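Local atomic coordinates of NRPS (Penicillium fellutanum, PDB entry 6NKI), a protein that forms part of a nonribosomal peptide synthetase and holds NADPH in a Rossmann-fold domain of the male sterility protein family. Residues G31-H36 against D277-L282; K61-I66 against D79-I84; E101-L106 against I150-N155; W323-L328 against M394-V399. All blocks are in the same frame, centred on the assembly; numbering follows the deposited sequence.

Contact 1. Residues G31-H36 against D277-L282. With NDP (NADPH dihydro-nicotinamide-adenine-dinucleotide phosphate), chain B.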
# COMPACT_ATOMS: atom_id res chain seq x y z
N GLY A 31 18.69 -8.14 -9.38
CA GLY A 31 18.11 -8.52 -8.12
C GLY A 31 16.65 -8.17 -8.02
O GLY A 31 16.11 -7.41 -8.82
N PHE A 32 16.00 -8.76 -7.02
CA PHE A 32 14.55 -8.73 -6.95
C PHE A 32 14.03 -7.30 -6.78
O PHE A 32 13.31 -6.78 -7.63
CB PHE A 32 14.10 -9.66 -5.82
CG PHE A 32 12.61 -9.79 -5.71
CD1 PHE A 32 11.87 -10.38 -6.73
CD2 PHE A 32 11.97 -9.41 -4.54
CE1 PHE A 32 10.51 -10.54 -6.63
CE2 PHE A 32 10.62 -9.59 -4.42
CZ PHE A 32 9.88 -10.14 -5.48
N LEU A 33 14.39 -6.67 -5.66
CA LEU A 33 14.26 -5.23 -5.47
C LEU A 33 14.76 -4.44 -6.67
O LEU A 33 14.05 -3.56 -7.19
CB LEU A 33 15.04 -4.82 -4.22
CG LEU A 33 14.94 -3.34 -3.89
CD1 LEU A 33 13.48 -2.85 -3.90
CD2 LEU A 33 15.55 -3.15 -2.50
N GLY A 34 15.96 -4.76 -7.14
CA GLY A 34 16.61 -3.94 -8.14
C GLY A 34 15.86 -3.87 -9.45
O GLY A 34 15.73 -2.79 -10.04
N THR A 35 15.35 -5.01 -9.93
CA THR A 35 14.60 -4.95 -11.18
C THR A 35 13.36 -4.08 -11.04
O THR A 35 12.89 -3.50 -12.04
CB THR A 35 14.21 -6.36 -11.65
OG1 THR A 35 13.65 -6.27 -12.97
CG2 THR A 35 13.20 -7.04 -10.70
N HIS A 36 12.81 -3.95 -9.82
CA HIS A 36 11.64 -3.10 -9.64
C HIS A 36 12.02 -1.63 -9.55
O HIS A 36 11.30 -0.76 -10.07
CB HIS A 36 10.82 -3.52 -8.41
CG HIS A 36 10.04 -4.78 -8.62
ND1 HIS A 36 10.50 -6.02 -8.23
CD2 HIS A 36 8.86 -4.99 -9.24
CE1 HIS A 36 9.62 -6.94 -8.57
NE2 HIS A 36 8.62 -6.34 -9.19
N ASP A 277 7.20 -3.22 -4.64
CA ASP A 277 6.90 -1.93 -5.30
C ASP A 277 6.84 -0.79 -4.28
O ASP A 277 7.27 0.30 -4.61
CB ASP A 277 5.71 -2.01 -6.25
CG ASP A 277 4.40 -2.41 -5.60
OD1 ASP A 277 4.39 -2.70 -4.40
OD2 ASP A 277 3.39 -2.42 -6.31
N TRP A 278 6.30 -1.04 -3.09
CA TRP A 278 6.22 0.05 -2.09
C TRP A 278 7.62 0.51 -1.69
O TRP A 278 7.80 1.72 -1.58
CB TRP A 278 5.38 -0.36 -0.87
CG TRP A 278 4.01 -0.85 -1.20
CD1 TRP A 278 3.18 -0.38 -2.18
CD2 TRP A 278 3.29 -1.91 -0.55
NE1 TRP A 278 2.01 -1.08 -2.19
CE2 TRP A 278 2.04 -2.03 -1.19
CE3 TRP A 278 3.57 -2.78 0.51
CZ2 TRP A 278 1.09 -2.98 -0.82
CZ3 TRP A 278 2.63 -3.71 0.89
CH2 TRP A 278 1.40 -3.81 0.23
N VAL A 279 8.58 -0.40 -1.51
CA VAL A 279 9.88 0.02 -1.04
C VAL A 279 10.69 0.57 -2.22
O VAL A 279 11.41 1.57 -2.08
CB VAL A 279 10.57 -1.16 -0.34
CG1 VAL A 279 9.87 -1.48 0.97
CG2 VAL A 279 10.49 -2.37 -1.20
N ALA A 280 10.52 -0.05 -3.38
CA ALA A 280 11.00 0.52 -4.63
C ALA A 280 10.55 1.97 -4.78
O ALA A 280 11.37 2.87 -4.95
CB ALA A 280 10.50 -0.33 -5.80
N SER A 281 9.22 2.19 -4.77
CA SER A 281 8.65 3.53 -4.88
C SER A 281 9.27 4.46 -3.85
O SER A 281 9.62 5.61 -4.16
CB SER A 281 7.12 3.48 -4.70
OG SER A 281 6.47 4.76 -4.82
N LEU A 282 9.41 3.97 -2.62
CA LEU A 282 9.98 4.80 -1.56
C LEU A 282 11.46 5.09 -1.78
O LEU A 282 11.96 6.06 -1.23
CB LEU A 282 9.76 4.12 -0.20
CG LEU A 282 10.33 4.83 1.04
CD1 LEU A 282 9.80 6.26 1.08
CD2 LEU A 282 9.98 4.13 2.33
PA NDP B . 20.53 -11.96 -5.49
O1A NDP B . 21.19 -12.40 -4.22
O2A NDP B . 20.92 -12.61 -6.79
O5B NDP B . 20.51 -10.29 -5.68
C5B NDP B . 21.76 -9.79 -5.37
C4B NDP B . 22.20 -8.82 -6.46
O4B NDP B . 23.62 -8.54 -6.27
C3B NDP B . 21.98 -9.41 -7.84
O3B NDP B . 21.61 -8.40 -8.71
C2B NDP B . 23.39 -9.93 -8.29
O2B NDP B . 23.63 -9.88 -9.63
C1B NDP B . 24.30 -8.87 -7.49
N9A NDP B . 25.67 -9.42 -7.16
C8A NDP B . 26.02 -10.50 -6.32
N7A NDP B . 27.36 -10.71 -6.26
C5A NDP B . 27.90 -9.72 -7.11
C6A NDP B . 29.23 -9.40 -7.48
N6A NDP B . 30.30 -10.12 -6.98
N1A NDP B . 29.50 -8.38 -8.34
C2A NDP B . 28.40 -7.70 -8.80
N3A NDP B . 27.10 -7.87 -8.54
C4A NDP B . 26.86 -8.91 -7.67
O3 NDP B . 18.90 -12.33 -5.28
PN NDP B . 18.42 -12.03 -3.76
O1N NDP B . 16.95 -12.12 -3.68
O2N NDP B . 19.30 -12.73 -2.75
O5D NDP B . 18.70 -10.26 -3.29
C5D NDP B . 18.05 -9.32 -4.15
C4D NDP B . 17.45 -8.07 -3.34
O4D NDP B . 16.39 -8.48 -2.46
C3D NDP B . 18.51 -7.37 -2.44
O3D NDP B . 18.64 -6.02 -2.84
C2D NDP B . 17.99 -7.44 -0.97
O2D NDP B . 17.97 -6.19 -0.32
C1D NDP B . 16.56 -7.87 -1.14
N1N NDP B . 16.09 -8.97 -0.17
C2N NDP B . 15.09 -9.76 -0.66
C3N NDP B . 14.58 -10.79 0.03
C7N NDP B . 13.48 -11.39 -0.69
O7N NDP B . 13.43 -11.60 -1.90
N7N NDP B . 12.37 -11.59 0.07
C4N NDP B . 15.09 -11.22 1.41
C5N NDP B . 16.08 -10.23 1.96
C6N NDP B . 16.54 -9.18 1.20
P2B NDP B . 23.49 -11.53 -10.50
O1X NDP B . 23.64 -11.06 -11.91
O2X NDP B . 24.65 -12.33 -9.91
O3X NDP B . 22.11 -11.87 -10.03
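The glycine-rich nucleotide-binding loop of the Rossmann fold runs directly into helix 32-43, whose Leu33 and His36 meet Val279 and Ala280 of helix 276-288. The short helical segments approach to 9.3 Å between axes at a signed crossing angle of -60°. With CG turned opposite the backbone N (chi1 -178°), Leu33 extends its CD1 branch to the second helix, although its CB lies off to one side. CD1 reaches Val279 CG2 at 4.1 Å, the two side chains crossing nearly at right angles, and comes within 4.3 Å of Ala280 CB. One turn on, His36 CB touches Ala280 CB at 4.1 Å, so the histidine contributes its aliphatic root and not its ring to the interface. The imidazole is turned back on its own helix: ND1 donates to Phe32 O at 3.0 Å with an N-H...O angle of 154°, approaching from above the carbonyl plane. The same segment faces NADPH. Gly31 N lies 3.0 Å from O3B of NADPH, and Phe32 CD2 is 3.7 Å from O7N, which sits oblique to the ring. Leu33 CB is 4.0 Å from O3D of the nicotinamide ribose, which places this residue between NADPH and the second helix. Thr30 and Asn244 add hydrogen bonds to NADPH. The chemistry therefore divides by direction: between these segments the grip is entirely apolar, while ND1 of His36 is engaged by the Phe32 carbonyl, which restrains the rotation of the imidazole.

Contact 2. Residues K61-I66 against D79-I84; sequences KGLARI and DYRRLI. With NDP (NADPH dihydro-nicotinamide-adenine-dinucleotide phosphate), chain B.
O1X on the ribose phosphate of NADPH receives two hydrogen bonds from Arg65, both weak by their angles: NH2 lies 2.7 Å from O1X with an N-H...O angle of 131°, and NE lies 3.3 Å from the same oxygen at 121°. Arg65 stands on helix 59-72, the helix of a beta-alpha-beta crossover that joins the neighbouring parallel strands 47-54 and 84-88 of the Rossmann sheet. Its chain bends at chi3 (62°), which brings the guanidinium up to the phosphate; O1X sits oblique to the group, whereas O3X of the same phosphate lies in plane at its edge. Arg55 also hydrogen-bonds to NADPH. Another face of the helix turns to residues 79-84, where a 3-10 segment (79-83) runs into strand 84-88. There the contact is apolar. Ile66 and Ile84 reach toward each other tip to tip, CD1 of Ile66 lying 3.6 Å from CD1 of Ile84. Beside them, Leu63 CD1 packs on Ile84 CG2 at 4.3 Å. Val86 in the strand continues this surface under both Leu63 and Ile66, and Leu38 of helix 32-43 touches Ile84. Arg81 lies at the border of the contact: its CB points off to one side, but the extended chain brings the guanidinium back, so that Leu63 CD2 lies at the edge of the group, near its plane, 4.3 Å from Arg81 NE.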
# COMPACT_ATOMS: atom_id res chain seq x y z
N LYS A 61 25.32 -9.73 -22.83
CA LYS A 61 24.99 -10.72 -21.81
C LYS A 61 24.40 -10.05 -20.58
O LYS A 61 23.42 -10.53 -20.00
CB LYS A 61 26.22 -11.55 -21.41
CG LYS A 61 26.68 -12.57 -22.46
CD LYS A 61 27.86 -13.40 -21.97
CE LYS A 61 28.33 -14.38 -23.03
NZ LYS A 61 29.54 -15.14 -22.59
N GLY A 62 24.97 -8.92 -20.18
CA GLY A 62 24.39 -8.16 -19.09
C GLY A 62 22.97 -7.72 -19.38
O GLY A 62 22.08 -7.86 -18.53
N LEU A 63 22.73 -7.16 -20.57
CA LEU A 63 21.37 -6.78 -20.94
C LEU A 63 20.45 -7.99 -20.91
O LEU A 63 19.36 -7.93 -20.34
CB LEU A 63 21.33 -6.15 -22.32
CG LEU A 63 19.87 -5.91 -22.74
CD1 LEU A 63 19.19 -4.89 -21.83
CD2 LEU A 63 19.75 -5.54 -24.21
N ALA A 64 20.90 -9.11 -21.47
CA ALA A 64 20.08 -10.31 -21.48
C ALA A 64 19.66 -10.72 -20.07
O ALA A 64 18.49 -11.07 -19.84
CB ALA A 64 20.84 -11.44 -22.16
N ARG A 65 20.59 -10.66 -19.11
CA ARG A 65 20.28 -11.05 -17.74
C ARG A 65 19.33 -10.07 -17.06
O ARG A 65 18.63 -10.45 -16.11
CB ARG A 65 21.56 -11.16 -16.91
CG ARG A 65 22.45 -12.35 -17.23
CD ARG A 65 23.67 -12.27 -16.33
NE ARG A 65 23.28 -12.37 -14.92
CZ ARG A 65 23.30 -13.50 -14.21
NH1 ARG A 65 23.72 -14.63 -14.76
NH2 ARG A 65 22.92 -13.48 -12.94
N ILE A 66 19.32 -8.81 -17.48
CA ILE A 66 18.39 -7.85 -16.90
C ILE A 66 17.07 -7.80 -17.65
O ILE A 66 16.07 -7.34 -17.09
CB ILE A 66 19.03 -6.45 -16.78
CG1 ILE A 66 19.52 -5.95 -18.13
CG2 ILE A 66 20.16 -6.46 -15.76
CD1 ILE A 66 20.17 -4.62 -18.06
N ASP A 79 10.30 -1.63 -25.69
CA ASP A 79 10.42 -0.18 -25.76
C ASP A 79 11.44 0.37 -24.78
O ASP A 79 11.96 1.47 -24.99
CB ASP A 79 9.05 0.45 -25.52
CG ASP A 79 9.09 1.97 -25.49
OD1 ASP A 79 9.38 2.57 -26.55
OD2 ASP A 79 8.83 2.55 -24.42
N TYR A 80 11.73 -0.38 -23.72
CA TYR A 80 12.58 0.12 -22.65
C TYR A 80 14.06 -0.06 -22.94
O TYR A 80 14.88 0.40 -22.14
CB TYR A 80 12.24 -0.58 -21.33
CG TYR A 80 10.94 -0.15 -20.68
CD1 TYR A 80 10.78 1.14 -20.20
CD2 TYR A 80 9.91 -1.06 -20.45
CE1 TYR A 80 9.61 1.55 -19.58
CE2 TYR A 80 8.74 -0.67 -19.82
CZ TYR A 80 8.60 0.64 -19.39
OH TYR A 80 7.46 1.06 -18.75
N ARG A 81 14.43 -0.74 -24.03
CA ARG A 81 15.84 -0.81 -24.38
C ARG A 81 16.43 0.58 -24.59
O ARG A 81 17.58 0.82 -24.22
CB ARG A 81 16.05 -1.66 -25.63
CG ARG A 81 15.83 -3.16 -25.44
CD ARG A 81 16.26 -3.95 -26.69
NE ARG A 81 16.12 -5.40 -26.50
CZ ARG A 81 15.09 -6.12 -26.93
NH1 ARG A 81 14.10 -5.54 -27.59
NH2 ARG A 81 15.05 -7.43 -26.71
N ARG A 82 15.65 1.52 -25.15
CA ARG A 82 16.22 2.79 -25.59
C ARG A 82 16.60 3.72 -24.43
O ARG A 82 17.18 4.78 -24.68
CB ARG A 82 15.25 3.53 -26.51
CG ARG A 82 14.03 4.09 -25.81
CD ARG A 82 13.16 4.82 -26.80
NE ARG A 82 12.50 3.90 -27.71
CZ ARG A 82 12.03 4.25 -28.89
NH1 ARG A 82 12.20 5.48 -29.33
NH2 ARG A 82 11.44 3.35 -29.66
N LEU A 83 16.28 3.34 -23.19
CA LEU A 83 16.61 4.13 -22.01
C LEU A 83 17.73 3.52 -21.18
O LEU A 83 18.13 4.10 -20.16
CB LEU A 83 15.36 4.30 -21.12
CG LEU A 83 14.47 5.53 -21.25
CD1 LEU A 83 15.27 6.71 -20.79
CD2 LEU A 83 13.97 5.75 -22.67
N ILE A 84 18.25 2.38 -21.58
CA ILE A 84 19.10 1.57 -20.72
C ILE A 84 20.49 1.45 -21.34
O ILE A 84 20.63 1.26 -22.56
CB ILE A 84 18.45 0.20 -20.48
CG1 ILE A 84 19.13 -0.57 -19.36
CG2 ILE A 84 18.41 -0.63 -21.74
CD1 ILE A 84 18.26 -1.71 -18.87
PA NDP B . 20.53 -11.96 -5.49
O1A NDP B . 21.19 -12.40 -4.22
O2A NDP B . 20.92 -12.61 -6.79
O5B NDP B . 20.51 -10.29 -5.68
C5B NDP B . 21.76 -9.79 -5.37
C4B NDP B . 22.20 -8.82 -6.46
O4B NDP B . 23.62 -8.54 -6.27
C3B NDP B . 21.98 -9.41 -7.84
O3B NDP B . 21.61 -8.40 -8.71
C2B NDP B . 23.39 -9.93 -8.29
O2B NDP B . 23.63 -9.88 -9.63
C1B NDP B . 24.30 -8.87 -7.49
N9A NDP B . 25.67 -9.42 -7.16
C8A NDP B . 26.02 -10.50 -6.32
N7A NDP B . 27.36 -10.71 -6.26
C5A NDP B . 27.90 -9.72 -7.11
C6A NDP B . 29.23 -9.40 -7.48
N6A NDP B . 30.30 -10.12 -6.98
N1A NDP B . 29.50 -8.38 -8.34
C2A NDP B . 28.40 -7.70 -8.80
N3A NDP B . 27.10 -7.87 -8.54
C4A NDP B . 26.86 -8.91 -7.67
O3 NDP B . 18.90 -12.33 -5.28
PN NDP B . 18.42 -12.03 -3.76
O1N NDP B . 16.95 -12.12 -3.68
O2N NDP B . 19.30 -12.73 -2.75
O5D NDP B . 18.70 -10.26 -3.29
C5D NDP B . 18.05 -9.32 -4.15
C4D NDP B . 17.45 -8.07 -3.34
O4D NDP B . 16.39 -8.48 -2.46
C3D NDP B . 18.51 -7.37 -2.44
O3D NDP B . 18.64 -6.02 -2.84
C2D NDP B . 17.99 -7.44 -0.97
O2D NDP B . 17.97 -6.19 -0.32
C1D NDP B . 16.56 -7.87 -1.14
N1N NDP B . 16.09 -8.97 -0.17
C2N NDP B . 15.09 -9.76 -0.66
C3N NDP B . 14.58 -10.79 0.03
C7N NDP B . 13.48 -11.39 -0.69
O7N NDP B . 13.43 -11.60 -1.90
N7N NDP B . 12.37 -11.59 0.07
C4N NDP B . 15.09 -11.22 1.41
C5N NDP B . 16.08 -10.23 1.96
C6N NDP B . 16.54 -9.18 1.20
P2B NDP B . 23.49 -11.53 -10.50
O1X NDP B . 23.64 -11.06 -11.91
O2X NDP B . 24.65 -12.33 -9.91
O3X NDP B . 22.11 -11.87 -10.03

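Contact 3. Residues E101-L106 against I150-N155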
# COMPACT_ATOMS: atom_id res chain seq x y z
N GLU A 101 36.67 4.80 -18.65
CA GLU A 101 35.68 5.58 -19.43
C GLU A 101 34.33 5.59 -18.70
O GLU A 101 33.70 6.65 -18.65
CB GLU A 101 35.56 4.88 -20.79
CG GLU A 101 34.54 5.48 -21.73
CD GLU A 101 34.31 4.60 -22.94
OE1 GLU A 101 34.56 3.39 -22.85
OE2 GLU A 101 33.89 5.14 -23.99
N HIS A 102 33.95 4.46 -18.10
CA HIS A 102 32.65 4.33 -17.38
C HIS A 102 32.57 5.23 -16.14
O HIS A 102 31.44 5.55 -15.76
CB HIS A 102 32.28 2.87 -17.14
CG HIS A 102 31.82 2.19 -18.38
ND1 HIS A 102 31.24 2.89 -19.42
CD2 HIS A 102 31.85 0.90 -18.77
CE1 HIS A 102 30.94 2.06 -20.39
NE2 HIS A 102 31.30 0.84 -20.02
N TRP A 103 33.69 5.62 -15.52
CA TRP A 103 33.57 6.46 -14.29
C TRP A 103 32.80 7.74 -14.61
O TRP A 103 31.97 8.16 -13.80
CB TRP A 103 34.93 6.68 -13.63
CG TRP A 103 35.11 5.58 -12.64
CD1 TRP A 103 35.31 4.26 -12.94
CD2 TRP A 103 35.00 5.66 -11.21
NE1 TRP A 103 35.36 3.53 -11.79
CE2 TRP A 103 35.18 4.36 -10.72
CE3 TRP A 103 34.78 6.69 -10.31
CZ2 TRP A 103 35.14 4.07 -9.35
CZ3 TRP A 103 34.75 6.41 -8.96
CH2 TRP A 103 34.93 5.11 -8.49
N GLU A 104 33.05 8.30 -15.79
CA GLU A 104 32.22 9.41 -16.29
C GLU A 104 31.90 10.45 -15.21
O GLU A 104 30.74 10.86 -15.14
CB GLU A 104 30.91 8.88 -16.88
CG GLU A 104 30.33 9.78 -17.94
CD GLU A 104 30.69 9.37 -19.36
OE1 GLU A 104 30.86 8.16 -19.58
OE2 GLU A 104 30.79 10.25 -20.22
N THR A 105 32.86 10.76 -14.34
CA THR A 105 32.68 11.86 -13.40
C THR A 105 33.71 12.97 -13.63
O THR A 105 34.09 13.67 -12.69
CB THR A 105 32.71 11.36 -11.96
OG1 THR A 105 33.87 10.55 -11.73
CG2 THR A 105 31.44 10.55 -11.68
N LEU A 106 34.15 13.13 -14.87
CA LEU A 106 34.96 14.26 -15.27
C LEU A 106 34.07 15.38 -15.78
O LEU A 106 33.85 15.53 -16.98
CB LEU A 106 35.95 13.84 -16.35
CG LEU A 106 36.95 12.78 -15.90
CD1 LEU A 106 37.91 12.44 -17.04
CD2 LEU A 106 37.70 13.25 -14.66
N ILE A 150 32.20 4.62 -4.31
CA ILE A 150 31.05 5.45 -4.69
C ILE A 150 31.14 6.86 -4.10
O ILE A 150 30.82 7.84 -4.79
CB ILE A 150 29.72 4.73 -4.31
CG1 ILE A 150 29.25 3.78 -5.40
CG2 ILE A 150 28.59 5.71 -3.97
CD1 ILE A 150 28.21 2.88 -4.94
N LEU A 151 31.54 6.99 -2.84
CA LEU A 151 31.73 8.33 -2.29
C LEU A 151 32.89 9.06 -2.98
O LEU A 151 32.82 10.27 -3.20
CB LEU A 151 31.97 8.29 -0.79
CG LEU A 151 30.83 7.76 0.06
CD1 LEU A 151 31.23 7.97 1.50
CD2 LEU A 151 29.50 8.44 -0.30
N GLN A 152 33.96 8.33 -3.33
CA GLN A 152 34.97 8.91 -4.19
C GLN A 152 34.34 9.51 -5.43
O GLN A 152 34.74 10.58 -5.90
CB GLN A 152 35.99 7.86 -4.63
CG GLN A 152 36.99 7.40 -3.59
CD GLN A 152 37.88 6.31 -4.14
OE1 GLN A 152 37.65 5.79 -5.23
NE2 GLN A 152 38.91 5.96 -3.39
N CYS A 153 33.33 8.84 -5.96
CA CYS A 153 32.80 9.21 -7.26
C CYS A 153 31.95 10.48 -7.15
O CYS A 153 32.07 11.38 -8.00
CB CYS A 153 31.99 8.03 -7.81
SG CYS A 153 31.71 8.01 -9.59
N LEU A 154 31.10 10.58 -6.12
CA LEU A 154 30.39 11.83 -5.86
C LEU A 154 31.36 13.00 -5.70
O LEU A 154 31.17 14.06 -6.30
CB LEU A 154 29.50 11.69 -4.61
CG LEU A 154 28.03 11.22 -4.66
CD1 LEU A 154 27.89 9.76 -5.09
CD2 LEU A 154 27.35 11.41 -3.29
N ASN A 155 32.41 12.79 -4.91
CA ASN A 155 33.34 13.86 -4.57
C ASN A 155 33.96 14.50 -5.82
O ASN A 155 33.99 15.73 -5.96
CB ASN A 155 34.43 13.30 -3.67
CG ASN A 155 35.23 14.36 -3.03
OD1 ASN A 155 34.98 15.54 -3.25
ND2 ASN A 155 36.21 13.97 -2.22
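Cys153 points its side chain from helix 136-156 at the indole of Trp103, placing SG 4.2 Å from the centroid of the six-membered ring and 49° off the ring normal. This is an oblique sulfur-aromatic contact. SG stands opposite the backbone N (chi1 -160°), a setting that carries the sulfur forward to Trp103 CE3, 3.4 Å away, while Cys153 CB approaches the neighbouring CZ3, also at 3.4 Å. Gln152 OE1 lies across the indole plane from SG, likewise oblique, and is 4.3 Å from Trp103 CH2. Thr105 meets the same sulfur from another direction, its CG2 being 3.3 Å from Cys153 SG. Between the two partners, Glu104 leaves the helix with positive phi (43°), a turn after which Thr105 directs its side chain at Cys153, while Trp103 reaches it with the end of its ring. The indole also meets the ring of His95. On the other side of helix 136-156, Ile150 and Leu154 pack on strands 122-125 and 162-166, so the contact joins the chain after strand 84-88 to a helix lying on the Rossmann sheet. Dispersion and the polarisability of the sulfur probably dominate this contact, since the sulfur is in touch with both an aromatic ring and a methyl group.

Contact 4. Residues W323-L328 against M394-V399; sequences WKAIML and MIRQAV
Ala325 and Ile326 both pack against Val399 in a helix-helix contact of the C-terminal part of the chain, where helix 319-330 crosses helix 389-410. The short segments are 8.9 Å apart between axes, with a signed crossing angle of -45°. Trp323, at the start of the segment, turns away from this interface and stacks on Tyr262. Two residues on, Ala325 directs its CB at the second helix at the point where the backbones come nearest, its CA lying 6.4 Å from that of Arg396. CB meets Val399 CG1 at 3.4 Å and also lies 4.1 Å from the carbonyl oxygen Arg396 O. Arg396 CG is 4.4 Å from Ala325 CB, but the charged end of the arginine belongs to other partners: NE bonds to Asn393 and NH1 forms a salt bridge with Asp321. Ile326 follows with its CB off to one side and its tip closer in. CG1 lies opposite the carbonyl carbon (chi1 -66°), from where CD1 comes to 3.3 Å from Val399 CG2. Trp250 and Val253 of helix 248-259 extend the apolar surface beside Ile326. Further along, Leu328 has its CB directed at the second helix and packs on Val400. Val399 thus divides its branches, CG1 to the alanine and CG2 to the isoleucine, whose side chain crosses it at about a right angle with Ile326 CG1 4.0 Å from Val399 CG2.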
# COMPACT_ATOMS: atom_id res chain seq x y z
N TRP A 323 1.02 -17.09 8.76
CA TRP A 323 0.73 -18.47 8.39
C TRP A 323 -0.75 -18.70 8.04
O TRP A 323 -1.04 -19.51 7.15
CB TRP A 323 1.13 -19.45 9.48
CG TRP A 323 2.59 -19.65 9.62
CD1 TRP A 323 3.38 -19.23 10.65
CD2 TRP A 323 3.45 -20.29 8.68
NE1 TRP A 323 4.68 -19.62 10.43
CE2 TRP A 323 4.75 -20.26 9.22
CE3 TRP A 323 3.25 -20.90 7.44
CZ2 TRP A 323 5.83 -20.84 8.57
CZ3 TRP A 323 4.33 -21.46 6.80
CH2 TRP A 323 5.60 -21.42 7.36
N LYS A 324 -1.69 -18.02 8.72
CA LYS A 324 -3.06 -18.26 8.32
C LYS A 324 -3.32 -17.75 6.92
O LYS A 324 -4.26 -18.21 6.27
CB LYS A 324 -4.08 -17.70 9.32
CG LYS A 324 -4.06 -16.23 9.62
CD LYS A 324 -5.30 -15.83 10.46
CE LYS A 324 -5.29 -16.32 11.93
NZ LYS A 324 -4.32 -15.61 12.83
N ALA A 325 -2.45 -16.85 6.43
CA ALA A 325 -2.55 -16.36 5.06
C ALA A 325 -1.94 -17.34 4.08
O ALA A 325 -2.50 -17.57 3.00
CB ALA A 325 -1.88 -14.99 4.97
N ILE A 326 -0.77 -17.90 4.43
CA ILE A 326 -0.22 -19.04 3.69
C ILE A 326 -1.30 -20.12 3.49
O ILE A 326 -1.62 -20.50 2.36
CB ILE A 326 1.01 -19.61 4.44
CG1 ILE A 326 2.21 -18.63 4.48
CG2 ILE A 326 1.36 -21.02 3.93
CD1 ILE A 326 2.88 -18.31 3.10
N MET A 327 -1.88 -20.59 4.59
CA MET A 327 -2.84 -21.68 4.47
C MET A 327 -4.08 -21.27 3.68
O MET A 327 -4.64 -22.08 2.93
CB MET A 327 -3.26 -22.20 5.85
CG MET A 327 -2.16 -22.88 6.68
SD MET A 327 -2.81 -23.40 8.26
CE MET A 327 -2.99 -21.85 9.12
N LEU A 328 -4.50 -20.01 3.81
CA LEU A 328 -5.62 -19.51 3.02
C LEU A 328 -5.32 -19.56 1.53
O LEU A 328 -6.20 -19.89 0.72
CB LEU A 328 -5.95 -18.08 3.45
CG LEU A 328 -7.29 -17.47 3.00
CD1 LEU A 328 -7.74 -16.48 4.05
CD2 LEU A 328 -7.23 -16.80 1.62
N MET A 394 -2.93 -5.30 3.10
CA MET A 394 -2.41 -5.39 1.73
C MET A 394 -1.17 -6.29 1.65
O MET A 394 -0.94 -6.90 0.60
CB MET A 394 -2.09 -4.02 1.18
CG MET A 394 -2.16 -4.02 -0.34
SD MET A 394 -3.87 -4.22 -0.93
CE MET A 394 -3.65 -4.70 -2.65
N ILE A 395 -0.37 -6.37 2.72
CA ILE A 395 0.69 -7.37 2.72
C ILE A 395 0.11 -8.76 2.93
O ILE A 395 0.51 -9.70 2.25
CB ILE A 395 1.79 -7.06 3.76
CG1 ILE A 395 1.23 -7.08 5.15
CG2 ILE A 395 2.38 -5.66 3.61
CD1 ILE A 395 2.22 -6.71 6.16
N ARG A 396 -0.85 -8.91 3.87
CA ARG A 396 -1.58 -10.17 3.98
C ARG A 396 -2.04 -10.69 2.64
O ARG A 396 -1.84 -11.87 2.34
CB ARG A 396 -2.74 -10.01 4.97
CG ARG A 396 -3.81 -11.06 4.83
CD ARG A 396 -4.82 -11.10 5.93
NE ARG A 396 -5.48 -9.82 6.19
CZ ARG A 396 -5.38 -9.16 7.35
NH1 ARG A 396 -4.77 -9.68 8.42
NH2 ARG A 396 -5.94 -7.96 7.45
N GLN A 397 -2.61 -9.85 1.80
CA GLN A 397 -3.00 -10.34 0.49
C GLN A 397 -1.78 -10.63 -0.36
O GLN A 397 -1.83 -11.48 -1.26
CB GLN A 397 -3.92 -9.33 -0.23
CG GLN A 397 -5.18 -9.03 0.49
CD GLN A 397 -6.04 -10.25 0.72
OE1 GLN A 397 -6.17 -10.71 1.85
NE2 GLN A 397 -6.65 -10.78 -0.36
N ALA A 398 -0.67 -9.95 -0.13
CA ALA A 398 0.51 -10.26 -0.93
C ALA A 398 1.01 -11.68 -0.63
O ALA A 398 1.33 -12.44 -1.56
CB ALA A 398 1.60 -9.21 -0.70
N VAL A 399 1.02 -12.08 0.64
CA VAL A 399 1.38 -13.46 0.97
C VAL A 399 0.32 -14.43 0.48
O VAL A 399 0.65 -15.45 -0.13
CB VAL A 399 1.71 -13.65 2.46
CG1 VAL A 399 0.55 -13.37 3.31
CG2 VAL A 399 2.08 -15.10 2.69

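Contacts 1 and 2 both touch NADPH, yet their centres are about 17 Å apart: 31-36 runs along NADPH from the adenosine ribose to the nicotinamide half, while Arg65 of contact 2 bonds weakly to the phosphate on the adenosine ribose. Contact 3, nested like contact 2 within the loop that contact 1 closes, is more remote, with the Trp103 side chain about 14 Å from NADPH. Contact 4 lies across the chain's centre from contact 3, their centres about 44 Å apart. Contacts 1 and 4 adjoin through Trp278, whose CZ3 is 3.4 Å from Ile395 CG2, tying helix 276-288 to helix 389-410. Both also touch the second subunit, where Trp278 packs on Met394 of that chain.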